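Local coordinates for protein alkaline phosphatase (PDB 7KWD) that probably hydrolyses phosphate monoesters as a homodimeric alkaline phosphatase that carries zinc and magnesium ions in its active site, at residues 130-144 with 169-181. Sequence-based numbering, arbitrary orientation.
Sequences KEAGKAVGLVTTTTV and YLEFGAEVYLGGG
The backbone N-H of Val136 reaches Glu175 OE1 from above the carboxylate plane, with N and OE1 2.9 Å apart. The same oxygen forms a longer salt bridge with Lys130 NZ, 3.5 Å away. The bend at chi2 (78°) folds the Glu175 carboxylate back over Ala135. Lys130 NZ also donates to Gly173 O at 2.9 Å, and its CD lies over one face of the Phe172 ring. Val136 CG1 comes to the edge of that ring. An alanine in place of Glu175 would probably leave Lys130 without its charged mate and Val136 N without its acceptor.

Strands 135-140 and 176-178 run parallel. Val136 O takes the N-H of Val176, and Leu138 is bonded through its N to Val176 O and through its O to Leu178 N. On one face Leu138 CD1 meets the edge of the Tyr177 ring at CE1 (3.8 Å). On the other, Val139 CG2 packs against Leu178 CD1. Beyond a bulge, Gly180 N donates to Thr142 O and Gly180 O accepts Val144 N. Tyr169 OH donates to Val144 O at 2.8 Å, in the carbonyl plane on a lone pair.

Further out, Tyr177 OH accepts from Ala174 N. Thr140 OG1 accepts Thr142 N in an ST turn and bonds Glu270, a magnesium ligand. Parallel strands flanked by helices, leading into the metal site, are characteristic of the alkaline phosphatase fold.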
loop_
_atom_site.group_PDB
_atom_site.type_symbol
_atom_site.label_atom_id
_atom_site.label_comp_id
_atom_site.label_asym_id
_atom_site.label_seq_id
_atom_site.Cartn_x
_atom_site.Cartn_y
_atom_site.Cartn_z
ATOM N N LYS A 130 14.735 11.361 28.888
ATOM C CA LYS A 130 16.001 11.746 29.494
ATOM C C LYS A 130 15.775 12.464 30.818
ATOM O O LYS A 130 16.450 12.182 31.806
ATOM C CB LYS A 130 16.798 12.626 28.536
ATOM C CG LYS A 130 18.171 12.959 29.161
ATOM C CD LYS A 130 19.061 13.761 28.234
ATOM C CE LYS A 130 20.114 12.883 27.610
ATOM N NZ LYS A 130 21.166 12.519 28.600
ATOM N N GLU A 131 14.784 13.361 30.868
ATOM C CA GLU A 131 14.488 14.050 32.125
ATOM C C GLU A 131 14.076 13.084 33.220
ATOM O O GLU A 131 14.244 13.392 34.404
ATOM C CB GLU A 131 13.384 15.101 31.931
ATOM C CG GLU A 131 13.854 16.287 31.071
ATOM C CD GLU A 131 12.720 17.218 30.656
ATOM O OE1 GLU A 131 11.624 17.149 31.273
ATOM O OE2 GLU A 131 12.952 18.018 29.710
ATOM N N ALA A 132 13.524 11.937 32.847
ATOM C CA ALA A 132 13.117 10.921 33.798
ATOM C C ALA A 132 14.205 9.887 34.061
ATOM O O ALA A 132 13.929 8.842 34.654
ATOM C CB ALA A 132 11.865 10.216 33.298
ATOM N N GLY A 133 15.416 10.134 33.586
ATOM C CA GLY A 133 16.542 9.298 33.910
ATOM C C GLY A 133 16.842 8.190 32.936
ATOM O O GLY A 133 17.684 7.336 33.238
ATOM N N LYS A 134 16.175 8.141 31.789
ATOM C CA LYS A 134 16.538 7.138 30.798
ATOM C C LYS A 134 17.732 7.632 29.986
ATOM O O LYS A 134 17.800 8.804 29.629
ATOM C CB LYS A 134 15.359 6.842 29.855
ATOM C CG LYS A 134 13.969 6.552 30.539
ATOM C CD LYS A 134 13.894 5.174 31.126
ATOM C CE LYS A 134 12.600 4.990 31.981
ATOM N NZ LYS A 134 12.515 3.632 32.503
ATOM N N ALA A 135 18.670 6.730 29.693
ATOM C CA ALA A 135 19.641 6.951 28.636
ATOM C C ALA A 135 18.937 6.987 27.280
ATOM O O ALA A 135 17.891 6.361 27.077
ATOM C CB ALA A 135 20.696 5.846 28.651
ATOM N N VAL A 136 19.509 7.753 26.351
ATOM C CA VAL A 136 18.927 7.970 25.034
ATOM C C VAL A 136 19.963 7.612 23.978
ATOM O O VAL A 136 21.134 8.008 24.090
ATOM C CB VAL A 136 18.466 9.432 24.853
ATOM C CG1 VAL A 136 17.939 9.685 23.434
ATOM C CG2 VAL A 136 17.426 9.791 25.868
ATOM N N GLY A 137 19.519 6.886 22.955
ATOM C CA GLY A 137 20.354 6.593 21.795
ATOM C C GLY A 137 19.610 6.898 20.512
ATOM O O GLY A 137 18.416 6.661 20.406
ATOM N N LEU A 138 20.334 7.459 19.537
ATOM C CA LEU A 138 19.831 7.678 18.185
ATOM C C LEU A 138 20.777 7.001 17.190
ATOM O O LEU A 138 21.973 7.309 17.139
ATOM C CB LEU A 138 19.709 9.172 17.879
ATOM C CG LEU A 138 18.816 9.991 18.825
ATOM C CD1 LEU A 138 18.936 11.495 18.587
ATOM C CD2 LEU A 138 17.368 9.558 18.658
ATOM N N VAL A 139 20.249 6.089 16.399
ATOM C CA VAL A 139 21.054 5.331 15.453
ATOM C C VAL A 139 20.357 5.378 14.119
ATOM O O VAL A 139 19.177 4.996 14.023
ATOM C CB VAL A 139 21.243 3.866 15.906
ATOM C CG1 VAL A 139 22.084 3.118 14.862
ATOM C CG2 VAL A 139 21.930 3.815 17.248
ATOM N N THR A 140 21.069 5.816 13.082
ATOM C CA THR A 140 20.397 5.918 11.792
ATOM C C THR A 140 21.367 5.809 10.632
ATOM O O THR A 140 22.567 5.983 10.798
ATOM C CB THR A 140 19.645 7.249 11.684
ATOM O OG1 THR A 140 19.084 7.395 10.381
ATOM C CG2 THR A 140 20.599 8.407 11.945
ATOM N N THR A 141 20.823 5.502 9.455
ATOM C CA THR A 141 21.588 5.523 8.218
ATOM C C THR A 141 21.512 6.870 7.510
ATOM O O THR A 141 22.224 7.067 6.516
ATOM C CB THR A 141 21.105 4.427 7.252
ATOM O OG1 THR A 141 19.695 4.577 7.022
ATOM C CG2 THR A 141 21.397 3.040 7.802
ATOM N N THR A 142 20.663 7.793 7.974
ATOM C CA THR A 142 20.740 9.157 7.490
ATOM C C THR A 142 21.838 9.903 8.247
ATOM O O THR A 142 22.462 9.365 9.178
ATOM C CB THR A 142 19.400 9.884 7.660
ATOM O OG1 THR A 142 19.125 10.038 9.060
ATOM C CG2 THR A 142 18.245 9.112 6.995
ATOM N N THR A 143 22.049 11.175 7.877
ATOM C CA THR A 143 22.765 12.089 8.756
ATOM C C THR A 143 22.154 11.988 10.145
ATOM O O THR A 143 20.936 11.865 10.302
ATOM C CB THR A 143 22.697 13.533 8.256
ATOM O OG1 THR A 143 21.338 13.886 8.050
ATOM C CG2 THR A 143 23.473 13.689 6.940
ATOM N N VAL A 144 23.017 11.985 11.161
ATOM C CA VAL A 144 22.542 11.713 12.504
ATOM C C VAL A 144 21.628 12.822 12.999
ATOM O O VAL A 144 20.804 12.595 13.899
ATOM C CB VAL A 144 23.766 11.485 13.406
ATOM C CG1 VAL A 144 24.499 12.832 13.678
ATOM C CG2 VAL A 144 23.321 10.822 14.679
ATOM N N TYR A 169 22.427 18.749 19.700
ATOM C CA TYR A 169 22.711 17.384 20.149
ATOM C C TYR A 169 23.743 17.367 21.268
ATOM O O TYR A 169 23.606 16.618 22.258
ATOM C CB TYR A 169 23.220 16.554 18.973
ATOM C CG TYR A 169 22.171 15.973 18.077
ATOM C CD1 TYR A 169 20.836 16.389 18.138
ATOM C CD2 TYR A 169 22.501 14.964 17.201
ATOM C CE1 TYR A 169 19.884 15.809 17.313
ATOM C CE2 TYR A 169 21.564 14.386 16.377
ATOM C CZ TYR A 169 20.255 14.812 16.432
ATOM O OH TYR A 169 19.336 14.204 15.586
ATOM N N LEU A 170 24.806 18.172 21.124
ATOM C CA LEU A 170 25.803 18.268 22.186
ATOM C C LEU A 170 25.167 18.729 23.492
ATOM O O LEU A 170 25.459 18.186 24.557
ATOM C CB LEU A 170 26.915 19.228 21.762
ATOM C CG LEU A 170 28.041 19.510 22.761
ATOM C CD1 LEU A 170 28.809 18.232 23.145
ATOM C CD2 LEU A 170 29.010 20.569 22.194
ATOM N N GLU A 171 24.301 19.744 23.426
ATOM C CA GLU A 171 23.678 20.258 24.640
ATOM C C GLU A 171 22.663 19.264 25.193
ATOM O O GLU A 171 22.563 19.084 26.411
ATOM C CB GLU A 171 23.013 21.610 24.362
ATOM C CG GLU A 171 22.496 22.306 25.633
ATOM C CD GLU A 171 21.661 23.532 25.312
ATOM O OE1 GLU A 171 21.662 23.942 24.125
ATOM O OE2 GLU A 171 21.000 24.077 26.238
ATOM N N PHE A 172 21.924 18.574 24.313
ATOM C CA PHE A 172 20.974 17.574 24.799
ATOM C C PHE A 172 21.687 16.460 25.544
ATOM O O PHE A 172 21.237 16.022 26.611
ATOM C CB PHE A 172 20.156 17.005 23.640
ATOM C CG PHE A 172 19.121 15.989 24.079
ATOM C CD1 PHE A 172 17.964 16.383 24.750
ATOM C CD2 PHE A 172 19.324 14.641 23.854
ATOM C CE1 PHE A 172 17.013 15.428 25.165
ATOM C CE2 PHE A 172 18.377 13.672 24.267
ATOM C CZ PHE A 172 17.229 14.071 24.923
ATOM N N GLY A 173 22.815 16.004 25.016
ATOM C CA GLY A 173 23.624 15.030 25.722
ATOM C C GLY A 173 23.173 13.582 25.681
ATOM O O GLY A 173 23.357 12.850 26.668
ATOM N N ALA A 174 22.617 13.118 24.561
ATOM C CA ALA A 174 22.223 11.708 24.500
ATOM C C ALA A 174 23.452 10.820 24.630
ATOM O O ALA A 174 24.562 11.196 24.223
ATOM C CB ALA A 174 21.485 11.387 23.199
ATOM N N GLU A 175 23.244 9.619 25.179
ATOM C CA GLU A 175 24.370 8.746 25.462
ATOM C C GLU A 175 24.992 8.183 24.197
ATOM O O GLU A 175 26.199 7.897 24.180
ATOM C CB GLU A 175 23.931 7.618 26.403
ATOM C CG GLU A 175 23.890 8.015 27.897
ATOM C CD GLU A 175 22.653 8.857 28.320
ATOM O OE1 GLU A 175 21.780 9.232 27.466
ATOM O OE2 GLU A 175 22.563 9.153 29.537
ATOM N N VAL A 176 24.205 8.007 23.143
ATOM C CA VAL A 176 24.684 7.437 21.890
ATOM C C VAL A 176 24.079 8.202 20.710
ATOM O O VAL A 176 22.859 8.320 20.599
ATOM C CB VAL A 176 24.327 5.937 21.734
ATOM C CG1 VAL A 176 24.746 5.424 20.342
ATOM C CG2 VAL A 176 24.950 5.100 22.832
ATOM N N TYR A 177 24.934 8.630 19.786
ATOM C CA TYR A 177 24.550 9.218 18.512
ATOM C C TYR A 177 25.370 8.530 17.428
ATOM O O TYR A 177 26.597 8.653 17.425
ATOM C CB TYR A 177 24.867 10.714 18.453
ATOM C CG TYR A 177 24.152 11.645 19.385
ATOM C CD1 TYR A 177 22.826 12.002 19.159
ATOM C CD2 TYR A 177 24.824 12.247 20.434
ATOM C CE1 TYR A 177 22.183 12.907 19.984
ATOM C CE2 TYR A 177 24.189 13.131 21.280
ATOM C CZ TYR A 177 22.871 13.469 21.045
ATOM O OH TYR A 177 22.237 14.358 21.871
ATOM N N LEU A 178 24.710 7.861 16.485
ATOM C CA LEU A 178 25.398 7.147 15.420
ATOM C C LEU A 178 24.679 7.368 14.108
ATOM O O LEU A 178 23.465 7.171 14.026
ATOM C CB LEU A 178 25.463 5.650 15.689
ATOM C CG LEU A 178 26.214 5.183 16.912
ATOM C CD1 LEU A 178 25.944 3.721 17.137
ATOM C CD2 LEU A 178 27.715 5.457 16.777
ATOM N N GLY A 179 25.432 7.751 13.087
ATOM C CA GLY A 179 24.866 7.954 11.761
ATOM C C GLY A 179 25.863 8.655 10.853
ATOM O O GLY A 179 27.079 8.566 11.062
ATOM N N GLY A 180 25.316 9.326 9.830
ATOM C CA GLY A 180 26.095 10.123 8.907
ATOM C C GLY A 180 26.217 11.580 9.340
ATOM O O GLY A 180 25.841 11.967 10.444
ATOM N N GLY A 181 26.741 12.401 8.424
ATOM C CA GLY A 181 26.727 13.844 8.591
ATOM C C GLY A 181 28.009 14.500 9.088
ATOM O O GLY A 181 27.961 15.458 9.862
#